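Local coordinates for protein Phospholipase/Carboxylesterase (Dyadobacter fermentans, PDB 4H0C) that probably hydrolyses carboxylic esters, as an alpha/beta-hydrolase of the phospholipase/carboxylesterase family, some members of which remove palmitoyl groups from proteins, at residues Glu116-Ala122 with Asn144-Phe149; Ile129-Gly133 with Arg192-Ile196; Val154-Asn160 with Ala183-Tyr189. All blocks are in the same frame, centred on the assembly; numbering follows the deposited sequence.

Contact 1 (Glu116-Ala122 with Asn144-Phe149); sequences EYTTRNA and NYKGDF
Segment 116-122 runs through the end of helix 109-120 into a loop, with Arg120 N bonded to Glu116 O at 3.1 Å. Asn121 has phi/psi -135/50, and the chain is extended at Ala122 (-73/131). Segment 144-149 is an irregular loop. It is extended at Tyr145 and Lys146, and Gly147 has phi/psi 115/-173, angles suited to glycine. The CA atoms of Arg120 and Tyr145 are 4.3 Å apart, as are those of Ala122 and Gly147. The backbones meet through Ala122 N to Lys146 O at 3.0 Å. Two weak bonds accompany it, Lys146 N to Thr119 O and Asp148 N to Ala122 O, both 3.3 Å. A water joins Arg120 O (2.7 Å) to Asn144 O (2.8 Å).

Tyr145 (chi1 m) runs along the helix, and its OH donates to Glu116 OE1 at 2.7 Å. Ile136 N also bonds to that oxygen. Glu116 OE2 takes Arg120 NE at 2.7 Å in a salt bridge. A second water lies 2.8 Å from both Glu116 OE2 and Asn144 ND2. Thr119 CG2 makes a CH-pi contact 3.9 Å from the Tyr145 ring centroid. Ala122 CB sits over the Phe149 ring (chi1 m), 3.6 Å from its centroid. Leu177 of helix 167-179 and Ile128 also pack on Phe149.

The loop thus closes over the C-terminal end of the helix. One sound backbone bond and two weak ones join them, while the carboxylate of buried Glu116 is met by Tyr145, Ile136 N, Arg120 and water.

Contact 2 (Ile129-Gly133 with Arg192-Ile196); sequences IAFTG and RPHTI
The contact lies at the probable catalytic site, on the loop that carries His194. This histidine bonds through ND1 to Asp162 and through NE2 to Ser108, an arrangement consistent with a Ser-His-Asp triad. A bound citrate, probably from the crystallisation liquor, has its nearest atom about 3 Å from the side chain of His194. Residues 129-131 end strand 127-131. Thr132 then turns with positive phi (57/67). Segment 192-196 has no regular structure, and His194 (-76/87) centres an inverse gamma turn. The backbones stay apart: CA atoms are 6.6 Å apart for Phe131 and Ile196, and 7.7 Å for Thr132 and His194.

Thr132 (chi1 m) is the polar link. Arg192 NH2 donates to Thr132 OG1 at 2.8 Å. Arg192 chi3 is p, and its NE donates to Pro193 O at 2.8 Å within the segment. Glu200 forms a salt bridge with the same guanidinium. Thr132 OG1 donates to a water at 2.6 Å, and this water donates to Thr195 O at 2.8 Å. In the alpha/beta-hydrolase fold, the histidine loop follows the last strand of the sheet, here 183-190. This contact ties that loop to the end of inner strand 127-131.

Thr132 CG2 approaches His194 CE1 to 3.5 Å. Ile196 (chi1 m, chi2 t) covers the Phe131 ring (chi1 m). Its CG2 is 4.0 Å from the ring centroid, 8° off the normal, and Ile196 CD1 is 3.8 Å from Phe131 CD2.

Contact 3 (Val154-Asn160 with Ala183-Tyr189); sequences VFISTGN and AVSQVVY
Strands 154-160 and 183-189 are parallel neighbours, with axes 4.5 Å apart and crossing at -21°. Val154 pairs with Val184, and the register runs on to Gly159 with Tyr189.

The backbone bonds form a ladder. Val154 N meets Ala183 O at 2.9 Å, Ser185 N meets Val154 O at 2.8 Å, and Ile156 N meets Ser185 O at 2.9 Å. Val187 N to Ile156 O (3.0 Å), a weak Thr158 N to Val187 O (3.3 Å), Tyr189 N to Thr158 O (2.9 Å) and Asn160 N to Tyr189 O (3.2 Å) complete it.

Apolar contacts lie on both faces. With chi1 t, Phe155 and Val187 meet at 3.8 Å (CE1 to CG2) on the face toward helix 198-206. Ile156 and Val184, also chi1 t, meet at 4.0 Å (CG2 to CG1) on the face covered by helix 167-179, the crossover helix of this beta-alpha-beta unit.

Main-chain bonding fixes the register, while alternating side chains give each face its helix-packing surface.

Overall arrangement
Contacts 2 and 3 share one sheet. Strands 127-131 and 153-160 are neighbours in it, with Ala130 N 2.8 Å from Phe155 O. The centres of contacts 2 and 3 are about 9 Å apart. Strand 183-190 of contact 3 leads into the loop of contact 2, which carries His194. Thr158 of contact 3 also touches residues of the probable triad. Contact 1 lies away from this site. Its centre is about 21 Å from that of contact 2 and about 18 Å from that of contact 3. It is built on helix 109-120, which follows the likely nucleophile Ser108. Contact 1 thus lies at the far end of that helix, while contact 2 lies at the probable catalytic end of the sheet.

Contact 1 (Glu116-Ala122 with Asn144-Phe149)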
loop_
_atom_site.group_PDB
_atom_site.type_symbol
_atom_site.label_atom_id
_atom_site.label_comp_id
_atom_site.label_asym_id
_atom_site.label_seq_id
_atom_site.Cartn_x
_atom_site.Cartn_y
_atom_site.Cartn_z
ATOM N N GLU A 116 -4.457 -0.079 4.557
ATOM C CA GLU A 116 -4.724 -0.318 5.972
ATOM C C GLU A 116 -3.705 0.420 6.828
ATOM O O GLU A 116 -4.066 1.073 7.812
ATOM C CB GLU A 116 -4.724 -1.821 6.287
ATOM C CG GLU A 116 -5.224 -2.196 7.688
ATOM C CD GLU A 116 -6.676 -1.810 7.976
ATOM O OE1 GLU A 116 -7.492 -1.680 7.018
ATOM O OE2 GLU A 116 -7.002 -1.670 9.187
ATOM N N TYR A 117 -2.433 0.373 6.431
ATOM C CA TYR A 117 -1.416 1.079 7.197
ATOM C C TYR A 117 -1.600 2.593 7.169
ATOM O O TYR A 117 -1.563 3.263 8.209
ATOM C CB TYR A 117 0.022 0.735 6.744
ATOM C CG TYR A 117 1.015 1.604 7.478
ATOM C CD1 TYR A 117 1.433 1.257 8.759
ATOM C CD2 TYR A 117 1.453 2.832 6.948
ATOM C CE1 TYR A 117 2.307 2.073 9.472
ATOM C CE2 TYR A 117 2.328 3.647 7.655
ATOM C CZ TYR A 117 2.740 3.271 8.917
ATOM O OH TYR A 117 3.594 4.065 9.641
ATOM N N THR A 118 -1.781 3.128 5.973
ATOM C CA THR A 118 -1.833 4.578 5.836
ATOM C C THR A 118 -3.096 5.161 6.478
ATOM O O THR A 118 -3.058 6.266 6.941
ATOM C CB THR A 118 -1.673 5.060 4.391
ATOM O OG1 THR A 118 -2.643 4.412 3.581
ATOM C CG2 THR A 118 -0.267 4.715 3.870
ATOM N N THR A 119 -4.195 4.405 6.485
ATOM C CA THR A 119 -5.473 4.868 7.031
ATOM C C THR A 119 -5.507 4.731 8.573
ATOM O O THR A 119 -6.145 5.535 9.282
ATOM C CB THR A 119 -6.633 4.181 6.296
ATOM O OG1 THR A 119 -6.420 4.350 4.882
ATOM C CG2 THR A 119 -7.984 4.832 6.642
ATOM N N ARG A 120 -4.768 3.762 9.108
ATOM C CA ARG A 120 -4.582 3.719 10.576
ATOM C C ARG A 120 -3.655 4.822 11.059
ATOM O O ARG A 120 -3.644 5.144 12.258
ATOM C CB ARG A 120 -4.019 2.351 10.989
ATOM C CG ARG A 120 -5.042 1.227 10.883
ATOM C CD ARG A 120 -4.487 -0.034 11.506
ATOM N NE ARG A 120 -5.375 -1.170 11.296
ATOM C CZ ARG A 120 -5.493 -2.196 12.136
ATOM N NH1 ARG A 120 -4.821 -2.200 13.289
ATOM N NH2 ARG A 120 -6.306 -3.192 11.837
ATOM N N ASN A 121 -2.863 5.380 10.133
ATOM C CA ASN A 121 -1.800 6.330 10.461
ATOM C C ASN A 121 -1.836 7.508 9.516
ATOM O O ASN A 121 -0.833 7.822 8.881
ATOM C CB ASN A 121 -0.434 5.631 10.384
ATOM C CG ASN A 121 -0.321 4.495 11.381
ATOM O OD1 ASN A 121 -0.110 4.730 12.577
ATOM N ND2 ASN A 121 -0.472 3.263 10.910
ATOM N N ALA A 122 -3.020 8.100 9.356
ATOM C CA ALA A 122 -3.225 9.124 8.314
ATOM C C ALA A 122 -2.526 10.410 8.701
ATOM O O ALA A 122 -2.628 10.852 9.830
ATOM C CB ALA A 122 -4.704 9.360 8.044
ATOM N N ASN A 144 -10.313 1.961 14.159
ATOM C CA ASN A 144 -8.871 1.838 13.914
ATOM C C ASN A 144 -8.260 2.957 13.077
ATOM O O ASN A 144 -7.023 3.094 13.018
ATOM C CB ASN A 144 -8.563 0.500 13.247
ATOM C CG ASN A 144 -8.806 -0.681 14.169
ATOM O OD1 ASN A 144 -8.798 -0.561 15.409
ATOM N ND2 ASN A 144 -9.019 -1.826 13.578
ATOM N N TYR A 145 -9.117 3.759 12.442
ATOM C CA TYR A 145 -8.646 4.724 11.467
ATOM C C TYR A 145 -8.534 6.093 12.091
ATOM O O TYR A 145 -9.530 6.640 12.593
ATOM C CB TYR A 145 -9.536 4.728 10.231
ATOM C CG TYR A 145 -9.591 3.388 9.541
ATOM C CD1 TYR A 145 -8.426 2.611 9.381
ATOM C CD2 TYR A 145 -10.816 2.853 9.089
ATOM C CE1 TYR A 145 -8.469 1.366 8.772
ATOM C CE2 TYR A 145 -10.858 1.621 8.461
ATOM C CZ TYR A 145 -9.692 0.880 8.311
ATOM O OH TYR A 145 -9.771 -0.343 7.692
ATOM N N LYS A 146 -7.311 6.613 12.120
ATOM C CA LYS A 146 -7.037 7.871 12.820
ATOM C C LYS A 146 -6.128 8.756 12.001
ATOM O O LYS A 146 -5.267 8.264 11.268
ATOM C CB LYS A 146 -6.391 7.650 14.208
ATOM C CG LYS A 146 -7.172 6.756 15.151
ATOM C CD LYS A 146 -8.336 7.492 15.777
ATOM C CE LYS A 146 -9.077 6.569 16.734
ATOM N NZ LYS A 146 -10.275 7.269 17.240
ATOM N N GLY A 147 -6.308 10.064 12.144
ATOM C CA GLY A 147 -5.443 11.013 11.481
ATOM C C GLY A 147 -6.183 11.848 10.453
ATOM O O GLY A 147 -7.416 11.815 10.369
ATOM N N ASP A 148 -5.430 12.644 9.694
ATOM C CA ASP A 148 -6.011 13.422 8.591
ATOM C C ASP A 148 -5.014 13.413 7.448
ATOM O O ASP A 148 -3.831 13.667 7.667
ATOM C CB ASP A 148 -6.313 14.865 9.027
ATOM C CG ASP A 148 -7.171 15.613 7.996
ATOM O OD1 ASP A 148 -6.625 16.109 6.977
ATOM O OD2 ASP A 148 -8.401 15.706 8.201
ATOM N N PHE A 149 -5.457 13.080 6.243
ATOM C CA PHE A 149 -4.518 12.992 5.133
ATOM C C PHE A 149 -3.997 14.350 4.597
ATOM O O PHE A 149 -3.031 14.386 3.823
ATOM C CB PHE A 149 -5.103 12.151 4.000
ATOM C CG PHE A 149 -5.062 10.676 4.263
ATOM C CD1 PHE A 149 -3.858 9.975 4.219
ATOM C CD2 PHE A 149 -6.235 9.976 4.509
ATOM C CE1 PHE A 149 -3.832 8.597 4.413
ATOM C CE2 PHE A 149 -6.225 8.599 4.717
ATOM C CZ PHE A 149 -5.025 7.902 4.667
HETATM O O HOH W 1 -9.320 -1.834 10.814
HETATM O O HOH W 2 -4.691 3.908 14.411
#

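Contact 2 (Ile129-Gly133 with Arg192-Ile196)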
loop_
_atom_site.group_PDB
_atom_site.type_symbol
_atom_site.label_atom_id
_atom_site.label_comp_id
_atom_site.label_asym_id
_atom_site.label_seq_id
_atom_site.Cartn_x
_atom_site.Cartn_y
_atom_site.Cartn_z
ATOM N N ILE A 129 -0.440 4.847 -3.618
ATOM C CA ILE A 129 -0.884 4.131 -4.816
ATOM C C ILE A 129 -1.309 2.721 -4.435
ATOM O O ILE A 129 -0.488 1.903 -3.981
ATOM C CB ILE A 129 0.260 4.073 -5.840
ATOM C CG1 ILE A 129 0.748 5.484 -6.200
ATOM C CG2 ILE A 129 -0.198 3.309 -7.068
ATOM C CD1 ILE A 129 2.196 5.487 -6.662
ATOM N N ALA A 130 -2.600 2.433 -4.580
ATOM C CA ALA A 130 -3.154 1.133 -4.216
ATOM C C ALA A 130 -3.722 0.443 -5.442
ATOM O O ALA A 130 -4.908 0.615 -5.796
ATOM C CB ALA A 130 -4.214 1.288 -3.131
ATOM N N PHE A 131 -2.861 -0.311 -6.133
ATOM C CA PHE A 131 -3.288 -1.069 -7.319
ATOM C C PHE A 131 -4.061 -2.299 -6.870
ATOM O O PHE A 131 -3.474 -3.255 -6.357
ATOM C CB PHE A 131 -2.092 -1.543 -8.166
ATOM C CG PHE A 131 -1.274 -0.438 -8.791
ATOM C CD1 PHE A 131 -1.835 0.458 -9.702
ATOM C CD2 PHE A 131 0.100 -0.335 -8.508
ATOM C CE1 PHE A 131 -1.053 1.445 -10.299
ATOM C CE2 PHE A 131 0.883 0.636 -9.107
ATOM C CZ PHE A 131 0.306 1.542 -10.003
ATOM N N THR A 132 -5.373 -2.281 -7.103
ATOM C CA THR A 132 -6.277 -3.410 -6.787
ATOM C C THR A 132 -6.240 -3.823 -5.316
ATOM O O THR A 132 -5.773 -4.922 -4.949
ATOM C CB THR A 132 -6.048 -4.603 -7.716
ATOM O OG1 THR A 132 -5.989 -4.118 -9.068
ATOM C CG2 THR A 132 -7.221 -5.649 -7.600
ATOM N N GLY A 133 -6.729 -2.934 -4.467
ATOM C CA GLY A 133 -6.797 -3.227 -3.050
ATOM C C GLY A 133 -7.898 -2.447 -2.359
ATOM O O GLY A 133 -8.485 -1.516 -2.926
ATOM N N ARG A 192 -10.968 -5.926 -16.763
ATOM C CA ARG A 192 -9.511 -6.011 -16.651
ATOM C C ARG A 192 -9.128 -7.219 -15.793
ATOM O O ARG A 192 -9.751 -7.442 -14.732
ATOM C CB ARG A 192 -8.944 -4.737 -16.006
ATOM C CG ARG A 192 -7.420 -4.635 -15.987
ATOM C CD ARG A 192 -6.950 -3.880 -14.751
ATOM N NE ARG A 192 -7.224 -4.671 -13.558
ATOM C CZ ARG A 192 -7.043 -4.258 -12.310
ATOM N NH1 ARG A 192 -6.583 -3.029 -12.062
ATOM N NH2 ARG A 192 -7.327 -5.086 -11.305
ATOM N N PRO A 193 -8.100 -7.990 -16.222
ATOM C CA PRO A 193 -7.621 -9.093 -15.376
ATOM C C PRO A 193 -6.957 -8.585 -14.101
ATOM O O PRO A 193 -6.698 -7.372 -13.955
ATOM C CB PRO A 193 -6.576 -9.804 -16.252
ATOM C CG PRO A 193 -6.764 -9.275 -17.625
ATOM C CD PRO A 193 -7.344 -7.907 -17.486
ATOM N N HIS A 194 -6.690 -9.506 -13.190
ATOM C CA HIS A 194 -6.136 -9.157 -11.874
ATOM C C HIS A 194 -4.673 -8.835 -12.040
ATOM O O HIS A 194 -3.810 -9.699 -11.899
ATOM C CB HIS A 194 -6.395 -10.287 -10.848
ATOM C CG HIS A 194 -6.062 -9.908 -9.412
ATOM N ND1 HIS A 194 -6.958 -9.297 -8.581
ATOM C CD2 HIS A 194 -4.881 -10.063 -8.671
ATOM C CE1 HIS A 194 -6.371 -9.069 -7.375
ATOM N NE2 HIS A 194 -5.103 -9.538 -7.429
ATOM N N THR A 195 -4.381 -7.572 -12.349
ATOM C CA THR A 195 -3.042 -7.175 -12.784
ATOM C C THR A 195 -2.901 -5.664 -12.697
ATOM O O THR A 195 -3.875 -4.969 -12.390
ATOM C CB THR A 195 -2.782 -7.619 -14.241
ATOM O OG1 THR A 195 -1.402 -7.422 -14.566
ATOM C CG2 THR A 195 -3.642 -6.808 -15.216
ATOM N N ILE A 196 -1.698 -5.153 -12.969
ATOM C CA ILE A 196 -1.509 -3.714 -13.137
ATOM C C ILE A 196 -1.511 -3.413 -14.633
ATOM O O ILE A 196 -0.593 -3.834 -15.362
ATOM C CB ILE A 196 -0.199 -3.221 -12.496
ATOM C CG1 ILE A 196 -0.124 -3.634 -11.009
ATOM C CG2 ILE A 196 -0.065 -1.706 -12.702
ATOM C CD1 ILE A 196 1.230 -3.415 -10.335
HETATM O O HOH W 3 -4.065 -3.048 -10.385
#

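Contact 3 (Val154-Asn160 with Ala183-Tyr189)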
loop_
_atom_site.group_PDB
_atom_site.type_symbol
_atom_site.label_atom_id
_atom_site.label_comp_id
_atom_site.label_asym_id
_atom_site.label_seq_id
_atom_site.Cartn_x
_atom_site.Cartn_y
_atom_site.Cartn_z
ATOM N N VAL A 154 -4.289 10.073 -3.449
ATOM C CA VAL A 154 -4.415 8.624 -3.349
ATOM C C VAL A 154 -5.018 8.109 -4.644
ATOM O O VAL A 154 -6.009 8.655 -5.127
ATOM C CB VAL A 154 -5.333 8.191 -2.169
ATOM C CG1 VAL A 154 -5.489 6.675 -2.104
ATOM C CG2 VAL A 154 -4.818 8.730 -0.839
ATOM N N PHE A 155 -4.396 7.082 -5.220
ATOM C CA PHE A 155 -4.953 6.368 -6.374
ATOM C C PHE A 155 -5.363 4.981 -5.927
ATOM O O PHE A 155 -4.572 4.253 -5.350
ATOM C CB PHE A 155 -3.934 6.261 -7.502
ATOM C CG PHE A 155 -4.428 5.472 -8.689
ATOM C CD1 PHE A 155 -5.269 6.074 -9.641
ATOM C CD2 PHE A 155 -4.105 4.119 -8.844
ATOM C CE1 PHE A 155 -5.748 5.347 -10.738
ATOM C CE2 PHE A 155 -4.574 3.396 -9.948
ATOM C CZ PHE A 155 -5.399 4.010 -10.887
ATOM N N ILE A 156 -6.618 4.632 -6.169
ATOM C CA ILE A 156 -7.124 3.311 -5.830
ATOM C C ILE A 156 -7.845 2.741 -7.045
ATOM O O ILE A 156 -8.698 3.386 -7.647
ATOM C CB ILE A 156 -8.009 3.323 -4.545
ATOM C CG1 ILE A 156 -8.451 1.908 -4.140
ATOM C CG2 ILE A 156 -9.200 4.260 -4.691
ATOM C CD1 ILE A 156 -9.148 1.850 -2.780
ATOM N N SER A 157 -7.465 1.530 -7.422
ATOM C CA SER A 157 -8.096 0.887 -8.570
ATOM C C SER A 157 -8.504 -0.532 -8.263
ATOM O O SER A 157 -8.057 -1.127 -7.292
ATOM C CB SER A 157 -7.129 0.867 -9.736
ATOM O OG SER A 157 -5.985 0.125 -9.379
ATOM N N THR A 158 -9.385 -1.052 -9.103
ATOM C CA THR A 158 -9.672 -2.473 -9.165
ATOM C C THR A 158 -10.286 -2.798 -10.521
ATOM O O THR A 158 -10.605 -1.894 -11.320
ATOM C CB THR A 158 -10.567 -2.964 -7.993
ATOM O OG1 THR A 158 -10.578 -4.405 -7.967
ATOM C CG2 THR A 158 -12.002 -2.411 -8.092
ATOM N N GLY A 159 -10.451 -4.080 -10.788
ATOM C CA GLY A 159 -11.175 -4.487 -11.974
ATOM C C GLY A 159 -12.608 -4.833 -11.592
ATOM O O GLY A 159 -12.948 -4.962 -10.401
ATOM N N ASN A 160 -13.462 -4.963 -12.600
ATOM C CA ASN A 160 -14.840 -5.316 -12.363
ATOM C C ASN A 160 -15.310 -6.276 -13.441
ATOM O O ASN A 160 -15.230 -5.959 -14.634
ATOM C CB ASN A 160 -15.721 -4.061 -12.305
ATOM C CG ASN A 160 -17.166 -4.368 -11.940
ATOM O OD1 ASN A 160 -17.474 -5.398 -11.345
ATOM N ND2 ASN A 160 -18.060 -3.465 -12.296
ATOM N N ALA A 183 -7.098 13.228 -1.039
ATOM C CA ALA A 183 -7.539 13.626 -2.406
ATOM C C ALA A 183 -7.586 12.350 -3.259
ATOM O O ALA A 183 -6.567 11.904 -3.782
ATOM C CB ALA A 183 -6.594 14.688 -2.995
ATOM N N VAL A 184 -8.764 11.741 -3.369
ATOM C CA VAL A 184 -8.874 10.384 -3.902
ATOM C C VAL A 184 -9.240 10.295 -5.382
ATOM O O VAL A 184 -10.214 10.899 -5.822
ATOM C CB VAL A 184 -9.867 9.523 -3.092
ATOM C CG1 VAL A 184 -9.882 8.082 -3.605
ATOM C CG2 VAL A 184 -9.468 9.548 -1.628
ATOM N N SER A 185 -8.448 9.530 -6.128
ATOM C CA SER A 185 -8.769 9.141 -7.507
ATOM C C SER A 185 -9.086 7.655 -7.530
ATOM O O SER A 185 -8.218 6.827 -7.245
ATOM C CB SER A 185 -7.590 9.406 -8.437
ATOM O OG SER A 185 -7.317 10.779 -8.537
ATOM N N GLN A 186 -10.330 7.318 -7.861
ATOM C CA GLN A 186 -10.773 5.934 -7.905
ATOM C C GLN A 186 -11.032 5.595 -9.351
ATOM O O GLN A 186 -11.739 6.333 -10.060
ATOM C CB GLN A 186 -12.058 5.741 -7.089
ATOM C CG GLN A 186 -12.746 4.387 -7.278
ATOM C CD GLN A 186 -14.148 4.318 -6.673
ATOM O OE1 GLN A 186 -14.770 5.347 -6.360
ATOM N NE2 GLN A 186 -14.651 3.107 -6.512
ATOM N N VAL A 187 -10.442 4.497 -9.813
ATOM C CA VAL A 187 -10.688 4.061 -11.185
ATOM C C VAL A 187 -10.986 2.574 -11.177
ATOM O O VAL A 187 -10.212 1.785 -10.633
ATOM C CB VAL A 187 -9.551 4.374 -12.198
ATOM C CG1 VAL A 187 -10.005 3.949 -13.584
ATOM C CG2 VAL A 187 -9.200 5.854 -12.217
ATOM N N VAL A 188 -12.122 2.213 -11.766
ATOM C CA VAL A 188 -12.555 0.834 -11.867
ATOM C C VAL A 188 -12.479 0.451 -13.338
ATOM O O VAL A 188 -12.976 1.183 -14.205
ATOM C CB VAL A 188 -14.009 0.644 -11.361
ATOM C CG1 VAL A 188 -14.498 -0.778 -11.641
ATOM C CG2 VAL A 188 -14.147 0.983 -9.872
ATOM N N TYR A 189 -11.826 -0.670 -13.620
ATOM C CA TYR A 189 -11.573 -1.111 -14.986
ATOM C C TYR A 189 -12.406 -2.365 -15.309
ATOM O O TYR A 189 -11.989 -3.491 -15.003
ATOM C CB TYR A 189 -10.079 -1.413 -15.161
ATOM C CG TYR A 189 -9.181 -0.214 -14.986
ATOM C CD1 TYR A 189 -8.915 0.641 -16.057
ATOM C CD2 TYR A 189 -8.590 0.066 -13.752
ATOM C CE1 TYR A 189 -8.098 1.741 -15.910
ATOM C CE2 TYR A 189 -7.762 1.169 -13.596
ATOM C CZ TYR A 189 -7.522 1.995 -14.684
ATOM O OH TYR A 189 -6.716 3.091 -14.537
#